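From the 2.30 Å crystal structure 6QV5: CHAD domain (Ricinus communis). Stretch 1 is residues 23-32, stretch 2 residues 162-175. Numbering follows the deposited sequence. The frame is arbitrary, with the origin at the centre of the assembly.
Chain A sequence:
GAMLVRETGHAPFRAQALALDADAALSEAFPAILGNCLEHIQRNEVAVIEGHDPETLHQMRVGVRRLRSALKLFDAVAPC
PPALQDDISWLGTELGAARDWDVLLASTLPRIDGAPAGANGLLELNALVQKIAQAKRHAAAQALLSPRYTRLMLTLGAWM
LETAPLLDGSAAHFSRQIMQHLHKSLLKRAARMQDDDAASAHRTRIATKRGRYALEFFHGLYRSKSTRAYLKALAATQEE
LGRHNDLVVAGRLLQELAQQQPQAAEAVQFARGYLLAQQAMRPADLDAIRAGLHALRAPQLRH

Stretch 1, residues 23-32: DAALSEAFPA
Stretch 2, residues 162-175: ETAPLLDGSAAHFS

Two segments meet where each begins a helix; no two touching residues are fewer than 133 positions apart in sequence. Ala25 and Ser170 both occupy N-cap positions, with phi/psi of -86/164 and -82/167, and their CA atoms lie 3.9 Å apart. They form a single beta bridge made by two nearly linear bonds: Ala171 N donates to Ala24 O (3.0 Å, 169° at the hydrogen) and Leu26 N donates to Gly169 O (3.0 Å, 168°). Both donors belong to the first residue of a helix, where no preceding turn supplies an acceptor, so each strand-like lead-in satisfies the start of the other's helix. Gly169 reaches this register at phi/psi 81/173, a positive phi that favours glycine.

From the bridge, helix 26-32 and helix 171-175 diverge at 66° between their N-to-C directions, with axes 9.4 Å apart at closest approach. Near this start two alanine methyls touch, Ala29 CB lying 3.8 Å from Ala171 CB. Each N-terminus is also braced within its own segment. Ala25 N donates to Glu28 OE1 (3.0 Å), Glu28 being m at chi1, while Ser170, p at chi1, accepts a weak capping bond at OG from His173 N (3.4 Å).

Leu26 is the main projection from the first segment, with 125 Å² covered of the 647 Å² buried in total. Its CB points toward the second segment, and its rotamer is t,p (chi1 -177°, chi2 62°). CD1 lies over a face of the Phe174 ring, 4.0 Å from the centroid and 29° off the normal; that ring is held at chi1 178°, chi2 82°. CD2 sits 3.8 Å from Leu167 CB and 3.5 Å from Asp168 O.

Leu167 is the reciprocal bump. Extended at phi/psi -89/135 with an m,t side chain, it places CD1 over a face of the Phe30 ring, 4.0 Å from the centroid and 26° off the normal. Phe30 (chi1 173°, chi2 89°) reaches on to Ala164, its CD2 lying 4.0 Å from Ala164 CB, and Thr163 CB lies 4.3 Å from Phe30 CE2. Ala164 CB also meets Pro31 CG at 4.0 Å, so this methyl touches both the aromatic ring and the proline, which lie on the same side of it, about 75° apart as seen from CB.

Residues 164-166 keep helical phi/psi without the regular bonds. Here Ser27, p at chi1, packs against backbone: its CB is 3.3 Å from Ala164 O, and Ser27 CA makes a CA-H...O contact with Ala164 O at 3.4 Å (129° at the hydrogen).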

# COMPACT_ATOMS: atom_id res chain seq x y z
N ASP A 23 21.00 5.30 19.23
CA ASP A 23 22.41 5.12 18.89
C ASP A 23 22.67 3.94 17.93
O ASP A 23 23.83 3.59 17.70
CB ASP A 23 23.25 5.00 20.18
CG ASP A 23 22.91 3.80 21.05
OD1 ASP A 23 21.72 3.62 21.37
OD2 ASP A 23 23.85 3.05 21.41
N ALA A 24 21.60 3.34 17.36
CA ALA A 24 21.70 2.21 16.44
C ALA A 24 22.31 2.60 15.09
O ALA A 24 22.06 3.70 14.59
CB ALA A 24 20.33 1.58 16.23
N ALA A 25 23.11 1.69 14.51
CA ALA A 25 23.78 1.87 13.22
C ALA A 25 22.88 1.47 12.05
O ALA A 25 21.87 0.79 12.25
CB ALA A 25 25.07 1.06 13.19
N LEU A 26 23.25 1.90 10.82
CA LEU A 26 22.52 1.57 9.58
C LEU A 26 22.59 0.06 9.30
O LEU A 26 21.63 -0.50 8.77
CB LEU A 26 23.06 2.40 8.39
CG LEU A 26 22.37 2.24 7.02
CD1 LEU A 26 20.91 2.67 7.07
CD2 LEU A 26 23.10 3.03 5.96
N SER A 27 23.70 -0.59 9.72
CA SER A 27 23.93 -2.03 9.59
C SER A 27 22.98 -2.84 10.49
O SER A 27 22.85 -4.05 10.31
CB SER A 27 25.38 -2.37 9.90
OG SER A 27 25.69 -2.15 11.27
N GLU A 28 22.34 -2.17 11.47
CA GLU A 28 21.40 -2.76 12.43
C GLU A 28 19.95 -2.44 12.05
O GLU A 28 19.08 -3.29 12.21
CB GLU A 28 21.69 -2.26 13.86
CG GLU A 28 23.04 -2.69 14.40
CD GLU A 28 23.47 -2.07 15.72
OE1 GLU A 28 23.15 -0.88 15.96
OE2 GLU A 28 24.14 -2.78 16.51
N ALA A 29 19.70 -1.21 11.55
CA ALA A 29 18.38 -0.73 11.14
C ALA A 29 17.86 -1.40 9.87
O ALA A 29 16.72 -1.85 9.85
CB ALA A 29 18.40 0.79 10.96
N PHE A 30 18.71 -1.48 8.81
CA PHE A 30 18.40 -2.10 7.52
C PHE A 30 17.85 -3.54 7.64
O PHE A 30 16.77 -3.77 7.11
CB PHE A 30 19.63 -2.02 6.59
CG PHE A 30 19.58 -2.75 5.27
CD1 PHE A 30 19.06 -2.13 4.13
CD2 PHE A 30 20.13 -4.01 5.13
CE1 PHE A 30 19.06 -2.79 2.90
CE2 PHE A 30 20.12 -4.68 3.90
CZ PHE A 30 19.59 -4.06 2.79
N PRO A 31 18.51 -4.51 8.35
CA PRO A 31 17.91 -5.85 8.46
C PRO A 31 16.70 -5.90 9.39
O PRO A 31 15.87 -6.80 9.25
CB PRO A 31 19.06 -6.71 8.97
CG PRO A 31 19.92 -5.78 9.74
CD PRO A 31 19.80 -4.44 9.07
N ALA A 32 16.58 -4.93 10.33
CA ALA A 32 15.45 -4.85 11.26
C ALA A 32 14.20 -4.34 10.54
O ALA A 32 13.11 -4.85 10.80
CB ALA A 32 15.80 -3.95 12.43
N GLU A 162 23.43 -10.37 3.76
CA GLU A 162 24.73 -10.20 3.11
C GLU A 162 25.10 -8.72 2.96
O GLU A 162 26.26 -8.35 3.20
CB GLU A 162 24.76 -10.92 1.74
CG GLU A 162 26.15 -11.05 1.14
CD GLU A 162 26.28 -11.79 -0.18
OE1 GLU A 162 25.26 -11.96 -0.89
OE2 GLU A 162 27.42 -12.18 -0.52
N THR A 163 24.13 -7.87 2.56
CA THR A 163 24.34 -6.44 2.34
C THR A 163 24.35 -5.63 3.66
O THR A 163 24.96 -4.56 3.69
CB THR A 163 23.33 -5.88 1.31
OG1 THR A 163 23.01 -6.89 0.35
CG2 THR A 163 23.86 -4.66 0.58
N ALA A 164 23.70 -6.15 4.73
CA ALA A 164 23.61 -5.49 6.04
C ALA A 164 24.96 -5.04 6.66
O ALA A 164 25.04 -3.86 6.99
CB ALA A 164 22.83 -6.35 7.02
N PRO A 165 26.02 -5.88 6.81
CA PRO A 165 27.27 -5.36 7.42
C PRO A 165 28.09 -4.42 6.53
O PRO A 165 29.00 -3.76 7.03
CB PRO A 165 28.04 -6.62 7.78
CG PRO A 165 27.59 -7.63 6.79
CD PRO A 165 26.16 -7.32 6.48
N LEU A 166 27.75 -4.34 5.23
CA LEU A 166 28.44 -3.50 4.23
C LEU A 166 28.02 -2.02 4.28
O LEU A 166 28.65 -1.20 3.60
CB LEU A 166 28.23 -4.07 2.81
CG LEU A 166 28.48 -5.57 2.58
CD1 LEU A 166 27.97 -6.01 1.22
CD2 LEU A 166 29.95 -5.94 2.72
N LEU A 167 26.99 -1.68 5.07
CA LEU A 167 26.48 -0.31 5.19
C LEU A 167 27.18 0.51 6.27
O LEU A 167 27.38 0.03 7.39
CB LEU A 167 24.95 -0.28 5.37
CG LEU A 167 24.10 -1.05 4.35
CD1 LEU A 167 22.66 -1.01 4.72
CD2 LEU A 167 24.27 -0.50 2.94
N ASP A 168 27.54 1.76 5.93
CA ASP A 168 28.26 2.70 6.80
C ASP A 168 27.35 3.75 7.44
O ASP A 168 26.29 4.08 6.91
CB ASP A 168 29.40 3.38 6.03
CG ASP A 168 30.46 2.43 5.54
OD1 ASP A 168 31.50 2.29 6.23
OD2 ASP A 168 30.26 1.82 4.47
N GLY A 169 27.81 4.28 8.58
CA GLY A 169 27.12 5.32 9.34
C GLY A 169 26.00 4.83 10.23
O GLY A 169 25.63 3.65 10.19
N SER A 170 25.46 5.75 11.06
CA SER A 170 24.36 5.48 11.99
C SER A 170 23.01 5.53 11.27
O SER A 170 22.93 6.00 10.13
CB SER A 170 24.39 6.49 13.13
OG SER A 170 24.18 7.81 12.67
N ALA A 171 21.94 5.05 11.94
CA ALA A 171 20.58 5.06 11.41
C ALA A 171 20.02 6.49 11.38
O ALA A 171 19.24 6.81 10.48
CB ALA A 171 19.68 4.16 12.25
N ALA A 172 20.43 7.33 12.35
CA ALA A 172 20.02 8.74 12.48
C ALA A 172 20.50 9.60 11.32
O ALA A 172 19.76 10.48 10.87
CB ALA A 172 20.51 9.31 13.81
N HIS A 173 21.73 9.34 10.82
CA HIS A 173 22.33 10.06 9.70
C HIS A 173 21.61 9.73 8.39
O HIS A 173 21.39 10.63 7.57
CB HIS A 173 23.83 9.74 9.58
CG HIS A 173 24.56 10.61 8.60
ND1 HIS A 173 25.23 11.74 9.00
CD2 HIS A 173 24.69 10.47 7.26
CE1 HIS A 173 25.76 12.26 7.90
NE2 HIS A 173 25.45 11.53 6.82
N PHE A 174 21.24 8.45 8.20
CA PHE A 174 20.53 7.98 7.01
C PHE A 174 19.08 8.45 7.00
O PHE A 174 18.60 8.92 5.97
CB PHE A 174 20.63 6.45 6.87
CG PHE A 174 19.88 5.88 5.68
CD1 PHE A 174 20.45 5.88 4.41
CD2 PHE A 174 18.60 5.35 5.84
CE1 PHE A 174 19.75 5.36 3.32
CE2 PHE A 174 17.90 4.84 4.74
CZ PHE A 174 18.49 4.84 3.49
N SER A 175 18.37 8.30 8.15
CA SER A 175 16.96 8.67 8.30
C SER A 175 16.69 10.15 8.08
O SER A 175 15.69 10.47 7.46
CB SER A 175 16.42 8.22 9.65
OG SER A 175 17.07 8.88 10.72